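Ribosomal-protein-S5-alanine N-acetyltransferase (Vibrio fischeri, PDB 3IGR) probably transfers the acetyl group of acetyl-CoA to the N-terminal alanine of ribosomal protein uS5, as a GNAT-family N-acetyltransferase of the RimJ subfamily. Local coordinates at residues 66-71 against 89-94; 154-159 against 174-179. All blocks are in the same frame, centred on the assembly; numbering follows the deposited sequence.

Contact 1: residues 66-71 against 89-94; sequences LAFYFV and ITRFPF
Ile89 reaches the ring of Phe68 with the tip of its side chain, and this is the tight spot of the contact: Ile89 CD1 lies 3.5 Å from Phe68 CD2 and almost as near to CE2. The methyl comes in at the ring edge, near the ring plane, and the two side chains cross at about a right angle. With CG1 anti to its own carbonyl carbon (chi1 -68°) and CD1 anti to CA (chi2 176°), the Ile89 branch is extended and delivers CD1 to the rim of the ring. Ile89 CD1 also stands 4.0 Å from Ala67 CA. Phe68 is buried; Trp123 meets it edge-to-face, and Met124 of helix 112-126 touches both Phe68 and Ile89.

Toward Leu66 the packing opens out. Leu66 O is 3.6 Å from Ile89 CB, but the backbones stand apart here, just before strand 68-74 begins, with Leu66 CA and Ile89 CA 6.0 Å apart. A water fills the step between the backbones, donating to Leu66 O at 2.6 Å and accepting from Ile89 N at 2.9 Å. The Leu66 side chain is exposed.

Arg91 passes the ring edge more loosely, its NH2 4.3 Å from Phe68 CE2, while the guanidinium hydrogen-bonds Gln128 O through NH1 and Asn65 O through NH2. At this end of the 68-74/79-90 hairpin, dispersion between Ile89 and Phe68 thus makes the direct join, a water replaces direct backbone pairing, and the two carbonyl bonds of Arg91 should help to hold its guanidinium beside the ring.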
# COMPACT_ATOMS: atom_id res chain seq x y z
N LEU A 66 -24.80 -15.38 -3.32
CA LEU A 66 -25.49 -14.22 -3.87
C LEU A 66 -25.10 -12.90 -3.21
O LEU A 66 -25.37 -11.84 -3.75
CB LEU A 66 -27.01 -14.40 -3.72
CG LEU A 66 -27.74 -15.10 -4.87
CD1 LEU A 66 -29.18 -15.46 -4.47
CD2 LEU A 66 -27.73 -14.22 -6.13
N ALA A 67 -24.50 -12.98 -2.03
CA ALA A 67 -24.11 -11.78 -1.29
C ALA A 67 -23.16 -12.16 -0.16
O ALA A 67 -23.22 -13.26 0.37
CB ALA A 67 -25.34 -11.05 -0.72
N PHE A 68 -22.28 -11.24 0.20
CA PHE A 68 -21.24 -11.53 1.19
C PHE A 68 -21.11 -10.29 2.06
O PHE A 68 -20.59 -9.24 1.64
CB PHE A 68 -19.92 -11.90 0.49
CG PHE A 68 -20.07 -13.05 -0.49
CD1 PHE A 68 -20.01 -14.38 -0.06
CD2 PHE A 68 -20.31 -12.81 -1.84
CE1 PHE A 68 -20.18 -15.43 -0.95
CE2 PHE A 68 -20.48 -13.86 -2.75
CZ PHE A 68 -20.42 -15.17 -2.30
N TYR A 69 -21.65 -10.39 3.27
CA TYR A 69 -21.64 -9.25 4.16
C TYR A 69 -20.59 -9.56 5.22
O TYR A 69 -20.79 -10.45 6.04
CB TYR A 69 -23.03 -9.05 4.78
CG TYR A 69 -23.19 -7.73 5.48
CD1 TYR A 69 -24.03 -6.74 4.97
CD2 TYR A 69 -22.50 -7.46 6.68
CE1 TYR A 69 -24.18 -5.53 5.62
CE2 TYR A 69 -22.64 -6.25 7.33
CZ TYR A 69 -23.50 -5.29 6.80
OH TYR A 69 -23.65 -4.08 7.44
N PHE A 70 -19.46 -8.86 5.17
CA PHE A 70 -18.39 -9.07 6.14
C PHE A 70 -18.45 -8.07 7.28
O PHE A 70 -18.81 -6.90 7.08
CB PHE A 70 -17.03 -8.91 5.49
CG PHE A 70 -16.66 -9.99 4.52
CD1 PHE A 70 -15.92 -11.10 4.94
CD2 PHE A 70 -17.01 -9.87 3.17
CE1 PHE A 70 -15.55 -12.09 4.05
CE2 PHE A 70 -16.67 -10.87 2.26
CZ PHE A 70 -15.92 -11.98 2.69
N VAL A 71 -18.05 -8.52 8.47
CA VAL A 71 -17.81 -7.61 9.60
C VAL A 71 -16.32 -7.59 9.99
O VAL A 71 -15.60 -8.58 9.78
CB VAL A 71 -18.69 -7.93 10.83
CG1 VAL A 71 -20.17 -7.60 10.54
CG2 VAL A 71 -18.53 -9.38 11.30
N ILE A 89 -24.75 -8.70 -6.67
CA ILE A 89 -23.87 -9.59 -7.40
C ILE A 89 -24.59 -10.21 -8.60
O ILE A 89 -25.70 -10.72 -8.46
CB ILE A 89 -23.31 -10.66 -6.47
CG1 ILE A 89 -22.35 -10.01 -5.45
CG2 ILE A 89 -22.62 -11.77 -7.26
CD1 ILE A 89 -21.79 -10.99 -4.42
N THR A 90 -23.96 -10.12 -9.77
CA THR A 90 -24.46 -10.75 -10.99
C THR A 90 -23.38 -11.68 -11.53
O THR A 90 -22.20 -11.33 -11.53
CB THR A 90 -24.83 -9.69 -12.05
OG1 THR A 90 -25.75 -8.76 -11.47
CG2 THR A 90 -25.48 -10.32 -13.28
N ARG A 91 -23.79 -12.85 -12.00
CA ARG A 91 -22.88 -13.78 -12.61
C ARG A 91 -22.95 -13.50 -14.11
O ARG A 91 -22.99 -12.33 -14.48
CB ARG A 91 -23.24 -15.22 -12.22
CG ARG A 91 -23.24 -15.42 -10.70
CD ARG A 91 -21.84 -15.07 -10.14
NE ARG A 91 -21.78 -15.23 -8.69
CZ ARG A 91 -20.65 -15.37 -7.98
NH1 ARG A 91 -19.45 -15.39 -8.58
NH2 ARG A 91 -20.74 -15.51 -6.66
N PHE A 92 -22.93 -14.52 -14.97
CA PHE A 92 -23.02 -14.26 -16.41
C PHE A 92 -24.17 -13.28 -16.65
O PHE A 92 -25.25 -13.47 -16.10
CB PHE A 92 -23.23 -15.56 -17.20
CG PHE A 92 -23.45 -15.33 -18.68
CD1 PHE A 92 -22.37 -15.17 -19.55
CD2 PHE A 92 -24.75 -15.24 -19.20
CE1 PHE A 92 -22.58 -14.93 -20.94
CE2 PHE A 92 -24.97 -15.01 -20.58
CZ PHE A 92 -23.88 -14.84 -21.45
N PRO A 93 -23.97 -12.25 -17.50
CA PRO A 93 -22.80 -11.96 -18.34
C PRO A 93 -21.95 -10.82 -17.78
O PRO A 93 -21.15 -10.25 -18.54
CB PRO A 93 -23.45 -11.50 -19.64
CG PRO A 93 -24.66 -10.69 -19.14
CD PRO A 93 -25.15 -11.45 -17.92
N PHE A 94 -22.13 -10.51 -16.49
CA PHE A 94 -21.51 -9.34 -15.85
C PHE A 94 -20.37 -9.75 -14.93
O PHE A 94 -19.29 -9.11 -14.92
CB PHE A 94 -22.54 -8.59 -15.00
CG PHE A 94 -23.55 -7.80 -15.78
CD1 PHE A 94 -23.32 -6.47 -16.07
CD2 PHE A 94 -24.76 -8.37 -16.16
CE1 PHE A 94 -24.28 -5.72 -16.77
CE2 PHE A 94 -25.72 -7.64 -16.86
CZ PHE A 94 -25.48 -6.31 -17.16
O HOH W 1 -26.57 -9.73 -4.70

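Contact 2: residues 154-159 against 174-179; sequences VKEGEA and LTSKIN
The carboxylate of Glu156 has Ser176 OG above its plane: the hydroxyl donates to Glu156 OE2 at 2.6 Å, approaching 67° out of that plane. Glu156 OE1 forms a salt bridge with Arg132 NH2 of strand 132-137, and Ser176 also touches the Arg132 side chain, so a serine and an arginine grip the group through different oxygens. The extended Glu156 chain carries CD across to the next strand, and Ser176 OG, set between its own N and carbonyl carbon (chi1 76°), is placed to meet OE2 from above the carboxylate plane. Such pairing with an arginine and a hydroxyl would be expected to favour the ionised carboxylate.

The two backbones run antiparallel. Val154 and Ser176 form a hydrogen-bonded pair, Val154 N to Ser176 O being 2.7 Å and nearly straight at 171°, and Ser176 N donates back to Val154 O. Lys155 and Thr175 follow as a non-hydrogen-bonded pair, where Thr175 CG2 packs 4.0 Å from Lys155 CA. Thr175 OG1 turns instead to Ala135 O on the adjoining strand.

Beyond Lys155 the register slips by one. Leu174 O accepts a short bond from Glu156 N at 2.7 Å and a weak one from Gly157 N at 3.4 Å, while Leu174 N returns a bond to Gly157 O. Farther on, both methyls of Leu174 close on Ala159 CB, CD2 at 4.0 Å, a small apolar contact beside the bulge.

Two consecutive residues, Glu156 and Gly157, facing the single Leu174 make a classic beta bulge. It interrupts strand 154-162 where that strand pairs with 168-178 in the C-terminal part of the GNAT sheet.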
# COMPACT_ATOMS: atom_id res chain seq x y z
N VAL A 154 -10.10 2.20 -10.31
CA VAL A 154 -9.90 3.19 -11.36
C VAL A 154 -11.20 3.96 -11.55
O VAL A 154 -12.27 3.35 -11.69
CB VAL A 154 -9.47 2.49 -12.69
CG1 VAL A 154 -9.39 3.50 -13.87
CG2 VAL A 154 -8.13 1.80 -12.51
N LYS A 155 -11.12 5.29 -11.52
CA LYS A 155 -12.28 6.14 -11.79
C LYS A 155 -12.83 5.87 -13.20
O LYS A 155 -12.09 5.95 -14.17
CB LYS A 155 -11.91 7.63 -11.62
CG LYS A 155 -13.07 8.60 -11.94
CD LYS A 155 -12.64 10.08 -11.85
CE LYS A 155 -13.75 10.99 -12.35
NZ LYS A 155 -13.49 12.43 -12.01
N GLU A 156 -14.12 5.58 -13.29
CA GLU A 156 -14.79 5.35 -14.57
C GLU A 156 -15.62 6.54 -15.03
O GLU A 156 -15.96 6.64 -16.21
CB GLU A 156 -15.71 4.14 -14.47
CG GLU A 156 -14.93 2.87 -14.27
CD GLU A 156 -15.77 1.63 -14.41
OE1 GLU A 156 -16.99 1.68 -14.17
OE2 GLU A 156 -15.18 0.61 -14.75
N GLY A 157 -15.96 7.42 -14.08
CA GLY A 157 -16.79 8.59 -14.36
C GLY A 157 -17.45 9.18 -13.13
O GLY A 157 -17.02 8.96 -12.00
N GLU A 158 -18.49 9.96 -13.37
CA GLU A 158 -19.20 10.60 -12.30
C GLU A 158 -20.69 10.61 -12.60
O GLU A 158 -21.12 10.97 -13.71
CB GLU A 158 -18.72 12.05 -12.08
CG GLU A 158 -19.40 12.67 -10.85
CD GLU A 158 -18.85 14.02 -10.46
OE1 GLU A 158 -19.44 14.65 -9.56
OE2 GLU A 158 -17.83 14.45 -11.03
N ALA A 159 -21.45 10.19 -11.61
CA ALA A 159 -22.90 10.21 -11.70
C ALA A 159 -23.45 11.36 -10.87
O ALA A 159 -23.40 11.33 -9.63
CB ALA A 159 -23.47 8.86 -11.25
N LEU A 174 -17.75 7.26 -9.86
CA LEU A 174 -17.88 5.83 -10.12
C LEU A 174 -16.49 5.25 -10.33
O LEU A 174 -15.69 5.79 -11.10
CB LEU A 174 -18.76 5.55 -11.35
CG LEU A 174 -20.09 6.33 -11.43
CD1 LEU A 174 -20.71 6.23 -12.81
CD2 LEU A 174 -21.05 5.85 -10.37
N THR A 175 -16.20 4.17 -9.64
CA THR A 175 -14.89 3.52 -9.75
C THR A 175 -15.04 2.02 -9.84
O THR A 175 -16.09 1.45 -9.46
CB THR A 175 -13.94 3.87 -8.56
OG1 THR A 175 -14.32 3.12 -7.39
CG2 THR A 175 -13.96 5.35 -8.23
N SER A 176 -14.01 1.35 -10.35
CA SER A 176 -14.05 -0.11 -10.37
C SER A 176 -12.66 -0.71 -10.30
O SER A 176 -11.66 -0.05 -10.56
CB SER A 176 -14.78 -0.61 -11.62
OG SER A 176 -13.92 -0.47 -12.73
N LYS A 177 -12.61 -1.98 -9.90
CA LYS A 177 -11.42 -2.77 -10.04
C LYS A 177 -11.79 -4.03 -10.82
O LYS A 177 -12.81 -4.67 -10.53
CB LYS A 177 -10.87 -3.14 -8.66
CG LYS A 177 -9.45 -3.71 -8.71
CD LYS A 177 -8.91 -3.96 -7.31
CE LYS A 177 -7.46 -4.44 -7.40
NZ LYS A 177 -6.78 -4.39 -6.08
N ILE A 178 -10.96 -4.36 -11.82
CA ILE A 178 -11.21 -5.46 -12.77
C ILE A 178 -10.18 -6.55 -12.52
O ILE A 178 -8.98 -6.27 -12.41
CB ILE A 178 -11.14 -4.94 -14.25
CG1 ILE A 178 -12.35 -4.02 -14.55
CG2 ILE A 178 -11.08 -6.08 -15.26
CD1 ILE A 178 -12.16 -3.09 -15.79
N ASN A 179 -10.66 -7.78 -12.42
CA ASN A 179 -9.82 -8.93 -12.19
C ASN A 179 -9.30 -9.46 -13.53
O ASN A 179 -10.06 -10.11 -14.25
CB ASN A 179 -10.66 -9.97 -11.47
CG ASN A 179 -9.95 -11.32 -11.28
OD1 ASN A 179 -8.73 -11.43 -11.45
ND2 ASN A 179 -10.73 -12.33 -10.90

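In the fold
Contact 1 and contact 2 belong to one mixed sheet, their centres about 17 Å apart and their nearest atoms about 9 Å apart, without touching. They come in series along the chain: contact 1 lies on the hairpin of strands 68-74 and 79-90, and contact 2 on the later pair 154-162 and 168-178. Strands 96-103 and 132-137, which run parallel to each other, bridge the two pairs within the sheet. Helix 112-126 is a second common element, touching Phe68 and Ile89 in contact 1 and the segment 174-179 through Lys177 and Asn179. As in GNAT enzymes generally, the parallel strands between the two contacts probably splay apart to make room for acetyl-CoA.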